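Local coordinates for protein voltage-sensor containing phosphatase (Ciona intestinalis, PDB 3V0D) that probably dephosphorylates phosphoinositide lipids under the control of a membrane voltage sensor, through a cytoplasmic region that joins a PTEN-like phosphatase domain to a C2 domain, at residues Y18-Y29 against E54-H63; D32-P40 against P118-G129. The protein carries 1 engineered substitution. All coordinates share one frame; numbering follows the deposited sequence. Where two conformers were deposited one is given.

Interaction 1: Y18-Y29 against E54-H63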
loop_
_atom_site.group_PDB
_atom_site.type_symbol
_atom_site.label_atom_id
_atom_site.label_comp_id
_atom_site.label_asym_id
_atom_site.label_seq_id
_atom_site.Cartn_x
_atom_site.Cartn_y
_atom_site.Cartn_z
ATOM N N TYR A 18 -16.673 17.358 6.286
ATOM C CA TYR A 18 -17.237 17.769 7.571
ATOM C C TYR A 18 -17.564 19.270 7.498
ATOM O O TYR A 18 -16.666 20.109 7.454
ATOM C CB TYR A 18 -16.252 17.473 8.725
ATOM C CG TYR A 18 -16.807 17.750 10.108
ATOM C CD1 TYR A 18 -17.350 16.722 10.883
ATOM C CD2 TYR A 18 -16.848 19.056 10.622
ATOM C CE1 TYR A 18 -17.890 16.975 12.147
ATOM C CE2 TYR A 18 -17.384 19.317 11.881
ATOM C CZ TYR A 18 -17.902 18.274 12.641
ATOM O OH TYR A 18 -18.424 18.544 13.890
ATOM N N ARG A 19 -18.855 19.595 7.458
ATOM C CA ARG A 19 -19.308 20.986 7.336
ATOM C C ARG A 19 -20.298 21.267 8.450
ATOM O O ARG A 19 -21.520 21.159 8.256
ATOM C CB ARG A 19 -19.973 21.236 5.983
ATOM C CG ARG A 19 -19.071 21.163 4.764
ATOM C CD ARG A 19 -19.862 21.526 3.496
ATOM N NE ARG A 19 -19.167 21.165 2.256
ATOM C CZ ARG A 19 -18.440 22.000 1.511
ATOM N NH1 ARG A 19 -17.854 21.561 0.400
ATOM N NH2 ARG A 19 -18.294 23.274 1.860
ATOM N N LYS A 20 -19.767 21.640 9.609
ATOM C CA LYS A 20 -20.534 21.700 10.844
ATOM C C LYS A 20 -19.815 22.559 11.879
ATOM O O LYS A 20 -18.582 22.579 11.932
ATOM C CB LYS A 20 -20.731 20.276 11.385
ATOM C CG LYS A 20 -21.858 20.103 12.389
ATOM C CD LYS A 20 -22.419 18.683 12.351
ATOM C CE LYS A 20 -21.546 17.685 13.104
ATOM N NZ LYS A 20 -22.085 16.296 12.986
ATOM N N ASP A 21 -20.596 23.278 12.684
ATOM C CA ASP A 21 -20.094 24.029 13.841
ATOM C C ASP A 21 -18.929 24.963 13.518
ATOM O O ASP A 21 -18.005 25.111 14.317
ATOM C CB ASP A 21 -19.721 23.072 14.980
ATOM C CG ASP A 21 -20.865 22.160 15.371
ATOM O OD1 ASP A 21 -20.614 20.951 15.574
ATOM O OD2 ASP A 21 -22.019 22.646 15.460
ATOM N N GLY A 22 -18.980 25.582 12.344
ATOM C CA GLY A 22 -17.962 26.535 11.928
ATOM C C GLY A 22 -16.690 25.930 11.365
ATOM O O GLY A 22 -15.688 26.626 11.239
ATOM N N PHE A 23 -16.731 24.639 11.028
ATOM C CA PHE A 23 -15.632 23.955 10.342
ATOM C C PHE A 23 -16.074 23.534 8.959
ATOM O O PHE A 23 -17.260 23.263 8.720
ATOM C CB PHE A 23 -15.177 22.720 11.120
ATOM C CG PHE A 23 -14.565 23.043 12.445
ATOM C CD1 PHE A 23 -15.319 22.973 13.616
ATOM C CD2 PHE A 23 -13.234 23.441 12.527
ATOM C CE1 PHE A 23 -14.746 23.279 14.845
ATOM C CE2 PHE A 23 -12.650 23.740 13.758
ATOM C CZ PHE A 23 -13.399 23.670 14.911
ATOM N N ASP A 24 -15.118 23.498 8.047
ATOM C CA ASP A 24 -15.345 23.002 6.711
ATOM C C ASP A 24 -14.068 22.278 6.323
ATOM O O ASP A 24 -13.123 22.902 5.848
ATOM C CB ASP A 24 -15.660 24.160 5.754
ATOM C CG ASP A 24 -16.150 23.681 4.404
ATOM O OD1 ASP A 24 -16.736 24.509 3.673
ATOM O OD2 ASP A 24 -15.959 22.495 4.064
ATOM N N LEU A 25 -14.050 20.965 6.543
ATOM C CA LEU A 25 -12.832 20.166 6.393
ATOM C C LEU A 25 -13.071 18.863 5.642
ATOM O O LEU A 25 -14.156 18.272 5.736
ATOM C CB LEU A 25 -12.234 19.850 7.777
ATOM C CG LEU A 25 -11.711 21.037 8.599
ATOM C CD1 LEU A 25 -11.404 20.605 10.028
ATOM C CD2 LEU A 25 -10.470 21.671 7.958
ATOM N N ASP A 26 -12.037 18.411 4.929
ATOM C CA ASP A 26 -12.004 17.079 4.345
ATOM C C ASP A 26 -11.626 16.105 5.477
ATOM O O ASP A 26 -10.449 15.898 5.779
ATOM C CB ASP A 26 -10.985 17.045 3.198
ATOM C CG ASP A 26 -10.983 15.730 2.423
ATOM O OD1 ASP A 26 -11.653 14.764 2.839
ATOM O OD2 ASP A 26 -10.342 15.696 1.340
ATOM N N LEU A 27 -12.636 15.536 6.122
ATOM C CA LEU A 27 -12.469 14.807 7.368
ATOM C C LEU A 27 -13.712 13.955 7.517
ATOM O O LEU A 27 -14.835 14.441 7.315
ATOM C CB LEU A 27 -12.323 15.817 8.513
ATOM C CG LEU A 27 -12.109 15.292 9.937
ATOM C CD1 LEU A 27 -11.364 16.320 10.775
ATOM C CD2 LEU A 27 -13.446 14.893 10.629
ATOM N N THR A 28 -13.501 12.688 7.869
ATOM C CA THR A 28 -14.573 11.714 7.952
ATOM C C THR A 28 -14.470 10.958 9.263
ATOM O O THR A 28 -13.402 10.403 9.568
ATOM C CB THR A 28 -14.452 10.683 6.799
ATOM O OG1 THR A 28 -14.440 11.356 5.529
ATOM C CG2 THR A 28 -15.558 9.620 6.853
ATOM N N TYR A 29 -15.567 10.866 10.015
ATOM C CA TYR A 29 -15.663 9.920 11.120
ATOM C C TYR A 29 -15.973 8.544 10.551
ATOM O O TYR A 29 -17.109 8.229 10.211
ATOM C CB TYR A 29 -16.727 10.337 12.138
ATOM C CG TYR A 29 -16.279 11.442 13.048
ATOM C CD1 TYR A 29 -16.401 12.780 12.675
ATOM C CD2 TYR A 29 -15.703 11.150 14.276
ATOM C CE1 TYR A 29 -15.994 13.799 13.519
ATOM C CE2 TYR A 29 -15.288 12.160 15.145
ATOM C CZ TYR A 29 -15.433 13.490 14.754
ATOM O OH TYR A 29 -15.035 14.512 15.582
ATOM N N GLU A 54 -6.930 25.224 11.133
ATOM C CA GLU A 54 -8.301 24.762 11.305
ATOM C C GLU A 54 -8.374 23.316 11.791
ATOM O O GLU A 54 -9.211 22.972 12.609
ATOM C CB GLU A 54 -9.097 24.937 10.003
ATOM C CG GLU A 54 -9.493 26.385 9.742
ATOM C CD GLU A 54 -10.440 26.860 10.814
ATOM O OE1 GLU A 54 -11.618 26.451 10.774
ATOM O OE2 GLU A 54 -9.998 27.587 11.732
ATOM N N VAL A 55 -7.481 22.461 11.305
ATOM C CA VAL A 55 -7.471 21.070 11.750
ATOM C C VAL A 55 -7.070 20.994 13.223
ATOM O O VAL A 55 -7.698 20.276 14.017
ATOM C CB VAL A 55 -6.533 20.207 10.873
ATOM C CG1 VAL A 55 -6.588 18.735 11.295
ATOM C CG2 VAL A 55 -6.932 20.322 9.406
ATOM N N SER A 56 -6.050 21.754 13.604
ATOM C CA SER A 56 -5.636 21.718 15.002
ATOM C C SER A 56 -6.720 22.310 15.913
ATOM O O SER A 56 -7.000 21.759 16.985
ATOM C CB SER A 56 -4.274 22.332 15.222
ATOM O OG SER A 56 -4.296 23.657 14.776
ATOM N N ARG A 57 -7.367 23.390 15.468
ATOM C CA ARG A 57 -8.523 23.936 16.188
ATOM C C ARG A 57 -9.642 22.904 16.353
ATOM O O ARG A 57 -10.251 22.804 17.411
ATOM C CB ARG A 57 -9.045 25.209 15.495
ATOM C CG ARG A 57 -10.138 25.955 16.263
ATOM C CD ARG A 57 -10.481 27.284 15.610
ATOM N NE ARG A 57 -11.245 27.160 14.367
ATOM C CZ ARG A 57 -12.575 27.065 14.306
ATOM N NH1 ARG A 57 -13.183 26.982 13.125
ATOM N NH2 ARG A 57 -13.301 27.055 15.422
ATOM N N PHE A 58 -9.923 22.147 15.291
ATOM C CA PHE A 58 -10.935 21.109 15.349
ATOM C C PHE A 58 -10.663 20.124 16.482
ATOM O O PHE A 58 -11.543 19.826 17.288
ATOM C CB PHE A 58 -10.996 20.379 13.995
ATOM C CG PHE A 58 -11.995 19.243 13.943
ATOM C CD1 PHE A 58 -13.290 19.460 13.464
ATOM C CD2 PHE A 58 -11.653 17.956 14.394
ATOM C CE1 PHE A 58 -14.210 18.415 13.421
ATOM C CE2 PHE A 58 -12.580 16.909 14.370
ATOM C CZ PHE A 58 -13.863 17.137 13.882
ATOM N N PHE A 59 -9.446 19.596 16.525
ATOM C CA PHE A 59 -9.123 18.587 17.534
ATOM C C PHE A 59 -9.095 19.120 18.954
ATOM O O PHE A 59 -9.612 18.484 19.872
ATOM C CB PHE A 59 -7.851 17.833 17.138
ATOM C CG PHE A 59 -8.130 16.859 16.047
ATOM C CD1 PHE A 59 -8.769 15.654 16.354
ATOM C CD2 PHE A 59 -7.838 17.155 14.718
ATOM C CE1 PHE A 59 -9.124 14.771 15.361
ATOM C CE2 PHE A 59 -8.192 16.272 13.715
ATOM C CZ PHE A 59 -8.836 15.069 14.037
ATOM N N LYS A 60 -8.540 20.311 19.122
ATOM C CA LYS A 60 -8.502 20.928 20.440
ATOM C C LYS A 60 -9.905 21.261 20.955
ATOM O O LYS A 60 -10.151 21.218 22.169
ATOM C CB LYS A 60 -7.643 22.180 20.391
ATOM C CG LYS A 60 -6.183 21.847 20.219
ATOM C CD LYS A 60 -5.348 23.093 20.168
ATOM C CE LYS A 60 -3.935 22.789 19.719
ATOM N NZ LYS A 60 -3.368 23.980 19.004
ATOM N N THR A 61 -10.819 21.582 20.039
ATOM C CA THR A 61 -12.196 21.960 20.379
ATOM C C THR A 61 -13.085 20.749 20.625
ATOM O O THR A 61 -13.828 20.706 21.611
ATOM C CB THR A 61 -12.829 22.827 19.250
ATOM O OG1 THR A 61 -12.041 24.006 19.071
ATOM C CG2 THR A 61 -14.289 23.234 19.584
ATOM N N LYS A 62 -13.008 19.773 19.726
ATOM C CA LYS A 62 -13.926 18.643 19.727
ATOM C C LYS A 62 -13.451 17.454 20.550
ATOM O O LYS A 62 -14.271 16.639 21.016
ATOM C CB LYS A 62 -14.203 18.178 18.296
ATOM C CG LYS A 62 -14.869 19.199 17.379
ATOM C CD LYS A 62 -16.304 19.423 17.731
ATOM C CE LYS A 62 -17.036 20.144 16.611
ATOM N NZ LYS A 62 -18.431 20.415 17.039
ATOM N N HIS A 63 -12.134 17.319 20.697
ATOM C CA HIS A 63 -11.567 16.164 21.384
ATOM C C HIS A 63 -10.430 16.594 22.312
ATOM O O HIS A 63 -9.340 16.006 22.272
ATOM C CB HIS A 63 -11.073 15.124 20.364
ATOM C CG HIS A 63 -12.143 14.627 19.444
ATOM N ND1 HIS A 63 -13.123 13.747 19.853
ATOM C CD2 HIS A 63 -12.406 14.915 18.144
ATOM C CE1 HIS A 63 -13.926 13.491 18.831
ATOM N NE2 HIS A 63 -13.519 14.194 17.786
HETATM O O HOH W 1 -16.014 26.995 14.784
HETATM O O HOH W 2 -12.641 24.989 8.801
#
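A β-hairpin folded over the side of a helix makes this contact in the phosphatase domain: strands 18-20 and 23-25, joined by a type I' turn from K20 to F23, pack with the following strand 27-29 on helix 54-62. F58 is the hub. It points toward the hairpin, and with CG anti to the backbone N (chi1 178°) its ring presents its edge to two aromatic faces, that of Y18 (centroids 5.1 Å apart, planes at 86°) and that of F23. L27 lays CD1 over one face of F58, while K62 CG of the same helix lies over the other.

F23 is itself sandwiched. F58 CD1 sits over the middle of one face, and the guanidinium of R57 lies flat on the opposite one, planes only 13° apart. A side-on salt bridge holds that guanidinium in place, R57 NH1 to E54 OE1 and R57 NE to E54 OE2, both 2.9 Å. R57 NH1 also makes a weak bond to G22 O (3.2 Å), and a water links R57 NH2 to D21 O. L25 fills in beside this stack, its CD1 4.0 Å from F58 CB and its CD2 against V55 CG2.

Polar ends close the margin. K62 bends at chi2 to bring NZ within 2.7 Å of D21 OD1, a salt bridge formed from above the carboxylate plane, and its CE passes Y18 OH. Near the helix end, Y29 OH and H63 NE2 share a hydrogen bond of 2.7 Å, each atom at the edge of the other's ring. F59 packs on I35 and A123 of the central sheet. The whole is an aromatic cluster built of edge-to-face pairs, with an arginine-aromatic stack on its flank.

Interaction 2: D32-P40 against P118-G129. Engineered in segment 118-129: S126 (natural residue Cys). With PO4 (phosphate ion), chain C; PO4 (phosphate ion), chain D.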
loop_
_atom_site.group_PDB
_atom_site.type_symbol
_atom_site.label_atom_id
_atom_site.label_comp_id
_atom_site.label_asym_id
_atom_site.label_seq_id
_atom_site.Cartn_x
_atom_site.Cartn_y
_atom_site.Cartn_z
ATOM N N ASP A 32 -17.146 6.629 15.388
ATOM C CA ASP A 32 -17.124 7.765 16.321
ATOM C C ASP A 32 -15.736 8.089 16.843
ATOM O O ASP A 32 -15.527 9.208 17.298
ATOM C CB ASP A 32 -17.983 7.526 17.579
ATOM C CG ASP A 32 -19.451 7.352 17.314
ATOM O OD1 ASP A 32 -20.132 6.950 18.281
ATOM O OD2 ASP A 32 -19.931 7.625 16.198
ATOM N N HIS A 33 -14.815 7.107 16.841
ATOM C CA HIS A 33 -13.489 7.332 17.442
ATOM C C HIS A 33 -12.336 7.163 16.480
ATOM O O HIS A 33 -11.197 7.236 16.907
ATOM C CB HIS A 33 -13.288 6.462 18.695
ATOM C CG HIS A 33 -14.329 6.703 19.742
ATOM N ND1 HIS A 33 -15.402 5.864 19.929
ATOM C CD2 HIS A 33 -14.475 7.705 20.643
ATOM C CE1 HIS A 33 -16.160 6.334 20.903
ATOM N NE2 HIS A 33 -15.624 7.450 21.349
ATOM N N VAL A 34 -12.636 6.963 15.191
ATOM C CA VAL A 34 -11.614 6.764 14.165
ATOM C C VAL A 34 -11.920 7.689 13.008
ATOM O O VAL A 34 -12.950 7.538 12.345
ATOM C CB VAL A 34 -11.572 5.279 13.697
ATOM C CG1 VAL A 34 -10.542 5.100 12.602
ATOM C CG2 VAL A 34 -11.316 4.337 14.853
ATOM N N ILE A 35 -11.012 8.647 12.788
ATOM C CA ILE A 35 -11.153 9.668 11.780
ATOM C C ILE A 35 -10.160 9.408 10.648
ATOM O O ILE A 35 -9.013 9.026 10.911
ATOM C CB ILE A 35 -10.949 11.054 12.412
ATOM C CG1 ILE A 35 -12.121 11.383 13.353
ATOM C CG2 ILE A 35 -10.753 12.147 11.359
ATOM C CD1 ILE A 35 -11.750 12.399 14.423
ATOM N N ALA A 36 -10.611 9.618 9.403
ATOM C CA ALA A 36 -9.744 9.647 8.235
ATOM C C ALA A 36 -9.813 11.047 7.652
ATOM O O ALA A 36 -10.898 11.617 7.528
ATOM C CB ALA A 36 -10.206 8.639 7.217
ATOM N N MET A 37 -8.673 11.623 7.266
ATOM C CA MET A 37 -8.677 12.996 6.745
ATOM C C MET A 37 -7.509 13.195 5.787
ATOM O O MET A 37 -6.603 12.350 5.694
ATOM C CB MET A 37 -8.669 14.010 7.902
ATOM C CG MET A 37 -7.391 13.938 8.719
ATOM S SD MET A 37 -7.517 15.007 10.170
ATOM C CE MET A 37 -5.847 14.831 10.826
ATOM N N SER A 38 -7.533 14.318 5.078
ATOM C CA SER A 38 -6.447 14.692 4.181
ATOM C C SER A 38 -5.341 15.443 4.937
ATOM O O SER A 38 -5.406 15.616 6.167
ATOM C CB SER A 38 -7.000 15.504 3.010
ATOM O OG SER A 38 -7.701 16.611 3.488
ATOM N N PHE A 39 -4.313 15.858 4.203
ATOM C CA PHE A 39 -3.139 16.427 4.835
ATOM C C PHE A 39 -3.429 17.800 5.478
ATOM O O PHE A 39 -4.063 18.659 4.845
ATOM C CB PHE A 39 -2.054 16.608 3.784
ATOM C CG PHE A 39 -0.687 16.833 4.370
ATOM C CD1 PHE A 39 0.099 15.740 4.719
ATOM C CD2 PHE A 39 -0.169 18.106 4.575
ATOM C CE1 PHE A 39 1.355 15.891 5.262
ATOM C CE2 PHE A 39 1.119 18.273 5.123
ATOM C CZ PHE A 39 1.869 17.152 5.466
ATOM N N PRO A 40 -2.977 18.035 6.728
ATOM C CA PRO A 40 -3.147 19.366 7.348
ATOM C C PRO A 40 -2.104 20.300 6.743
ATOM O O PRO A 40 -0.904 20.203 7.051
ATOM C CB PRO A 40 -2.901 19.112 8.846
ATOM C CG PRO A 40 -2.317 17.795 8.982
ATOM C CD PRO A 40 -2.340 17.081 7.657
ATOM N N PRO A 118 -12.062 5.378 26.893
ATOM C CA PRO A 118 -13.030 5.042 25.819
ATOM C C PRO A 118 -13.395 6.233 24.921
ATOM O O PRO A 118 -13.981 6.036 23.841
ATOM C CB PRO A 118 -14.256 4.568 26.596
ATOM C CG PRO A 118 -14.151 5.332 27.880
ATOM C CD PRO A 118 -12.690 5.300 28.225
ATOM N N ASP A 119 -13.066 7.449 25.372
ATOM C CA ASP A 119 -13.322 8.636 24.565
ATOM C C ASP A 119 -12.105 9.078 23.748
ATOM O O ASP A 119 -12.171 10.099 23.055
ATOM C CB ASP A 119 -13.813 9.798 25.437
ATOM C CG ASP A 119 -15.074 9.445 26.217
ATOM O OD1 ASP A 119 -15.180 9.818 27.405
ATOM O OD2 ASP A 119 -15.971 8.808 25.641
ATOM N N HIS A 120 -10.997 8.334 23.804
ATOM C CA HIS A 120 -9.872 8.650 22.940
ATOM C C HIS A 120 -10.235 8.427 21.481
ATOM O O HIS A 120 -10.977 7.502 21.135
ATOM C CB HIS A 120 -8.661 7.828 23.350
ATOM C CG HIS A 120 -7.924 8.418 24.503
ATOM N ND1 HIS A 120 -6.796 7.840 25.038
ATOM C CD2 HIS A 120 -8.157 9.539 25.229
ATOM C CE1 HIS A 120 -6.363 8.581 26.046
ATOM N NE2 HIS A 120 -7.167 9.620 26.175
ATOM N N VAL A 121 -9.690 9.290 20.622
ATOM C CA VAL A 121 -9.836 9.132 19.188
ATOM C C VAL A 121 -8.472 9.095 18.518
ATOM O O VAL A 121 -7.466 9.624 19.031
ATOM C CB VAL A 121 -10.729 10.240 18.539
ATOM C CG1 VAL A 121 -12.054 10.339 19.276
ATOM C CG2 VAL A 121 -10.050 11.594 18.481
ATOM N N ILE A 122 -8.464 8.475 17.337
ATOM C CA ILE A 122 -7.325 8.510 16.440
ATOM C C ILE A 122 -7.769 9.138 15.145
ATOM O O ILE A 122 -8.861 8.866 14.640
ATOM C CB ILE A 122 -6.690 7.112 16.221
ATOM C CG1 ILE A 122 -7.655 6.092 15.610
ATOM C CG2 ILE A 122 -6.093 6.609 17.535
ATOM C CD1 ILE A 122 -7.052 4.686 15.449
ATOM N N ALA A 123 -6.892 9.977 14.589
ATOM C CA ALA A 123 -7.137 10.616 13.293
ATOM C C ALA A 123 -5.973 10.282 12.393
ATOM O O ALA A 123 -4.835 10.703 12.658
ATOM C CB ALA A 123 -7.324 12.123 13.439
ATOM N N ILE A 124 -6.265 9.516 11.355
ATOM C CA ILE A 124 -5.261 9.010 10.429
ATOM C C ILE A 124 -5.348 9.817 9.152
ATOM O O ILE A 124 -6.433 9.998 8.602
ATOM C CB ILE A 124 -5.473 7.511 10.196
ATOM C CG1 ILE A 124 -5.376 6.756 11.543
ATOM C CG2 ILE A 124 -4.475 6.970 9.192
ATOM C CD1 ILE A 124 -5.847 5.327 11.530
ATOM N N HIS A 125 -4.208 10.321 8.700
ATOM C CA HIS A 125 -4.176 11.066 7.452
ATOM C C HIS A 125 -3.016 10.683 6.604
ATOM O O HIS A 125 -1.973 10.204 7.078
ATOM C CB HIS A 125 -4.217 12.598 7.658
ATOM C CG HIS A 125 -2.906 13.217 8.031
ATOM N ND1 HIS A 125 -1.927 13.515 7.104
ATOM C CD2 HIS A 125 -2.411 13.606 9.237
ATOM C CE1 HIS A 125 -0.884 14.047 7.730
ATOM N NE2 HIS A 125 -1.157 14.133 9.020
ATOM N N SER A 126 -3.173 10.957 5.311
ATOM C CA SER A 126 -2.104 10.832 4.359
ATOM C C SER A 126 -2.105 12.112 3.514
ATOM O O SER A 126 -2.189 13.196 4.103
ATOM C CB SER A 126 -2.166 9.501 3.621
ATOM O OG SER A 126 -3.479 9.202 3.200
ATOM N N LYS A 127 -2.010 12.033 2.185
ATOM C CA LYS A 127 -2.140 13.246 1.364
ATOM C C LYS A 127 -3.622 13.502 1.141
ATOM O O LYS A 127 -4.163 14.517 1.583
ATOM C CB LYS A 127 -1.373 13.098 0.046
ATOM C CG LYS A 127 -1.449 14.325 -0.817
ATOM C CD LYS A 127 -0.630 14.212 -2.110
ATOM C CE LYS A 127 -0.757 15.504 -2.906
ATOM N NZ LYS A 127 0.073 15.529 -4.146
ATOM N N GLY A 128 -4.294 12.604 0.447
ATOM C CA GLY A 128 -5.724 12.729 0.234
ATOM C C GLY A 128 -6.539 12.005 1.284
ATOM O O GLY A 128 -7.753 12.168 1.324
ATOM N N GLY A 129 -5.910 11.217 2.149
ATOM C CA GLY A 129 -6.672 10.445 3.095
ATOM C C GLY A 129 -7.413 9.290 2.455
ATOM O O GLY A 129 -8.480 8.928 2.939
HETATM P P PO4 C . -3.234 8.989 -0.054
HETATM O O1 PO4 C . -2.865 8.438 -1.442
HETATM O O2 PO4 C . -2.232 10.064 0.298
HETATM O O3 PO4 C . -4.618 9.567 -0.157
HETATM O O4 PO4 C . -3.187 7.897 0.925
HETATM P P PO4 D . -16.254 2.462 19.818
HETATM O O1 PO4 D . -15.022 2.116 20.620
HETATM O O2 PO4 D . -17.239 3.065 20.802
HETATM O O3 PO4 D . -15.834 3.491 18.787
HETATM O O4 PO4 D . -16.815 1.234 19.179
HETATM O O HOH W 3 -16.658 9.255 23.131
#
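H125 is gripped by the chain after strand 34-37 at the tight end of this contact. P40 CD lies over one face of its imidazole, 3.5 Å from the ring centroid, and the ring edge is turned toward the face of F39 in an offset edge-to-face pair with planes at 87°. H125 ND1 gives a nearly straight bond, 3.0 Å in length, to S126 O, lying in that carbonyl's plane on a lone pair, while H125 NE2 is bonded to Y78 OH; both nitrogens being engaged, the ring's rotation is fixed. M37 CG packs 3.6 Å from H125 CB, and its extended chain carries CE on to A123 CB.

Between the ends run two parallel neighbours of the central sheet of a tensin-type phosphatase. I122 N bonds to H33 O, I35 N to I122 O, and I124 N to I35 O, the last at 2.8 Å and 174°. I35 and A123 share the face covered by helix 52-62, whereas V34, I122 and I124 point to the other, where helix 131-143 packs. The second strand then enters the P-loop of the protein tyrosine phosphatase signature, where F39 N bonds to K127 O (2.9 Å). The engineered S126 replaces the cysteine; its OG donates to O4 (2.6 Å) of a phosphate ion, probably from the crystallisation liquor. K127 N also bonds to that ion, and G128 N does so over a longer distance. M37 O, buried here with no polar partner, faces G129 CA.

By contrast, the other end is loose and wetter. H33 ND1 holds a second such phosphate at O3 (2.7 Å, 170°), and a water joins H33 NE2 to D119 OD2. P118 O lies over the imidazole face without hydrogen bonding, while V121 CG1 approaches the ring's edge.

Both contacts reach the same sheet, their centres about 11 Å apart. Strand 27-29 of interaction 1 is followed, after a short connection, by strand 34-37 of interaction 2 and pairs with it antiparallel, T28 N lying 2.8 Å from A36 O in a probable hydrogen bond. Helix 54-62 provides the second join, F59 CZ touching A123 CB at 3.4 Å, and a third comes where D26 CB packs 3.3 Å from S38 OG. Only interaction 2 reaches the phosphate-filled P-loop; interaction 1 is centred about 27 Å from the chain's centre, against about 18 Å. R161 connects the two regions, bonding to D26 and T28 on one side and to G128 O and G129 O on the other.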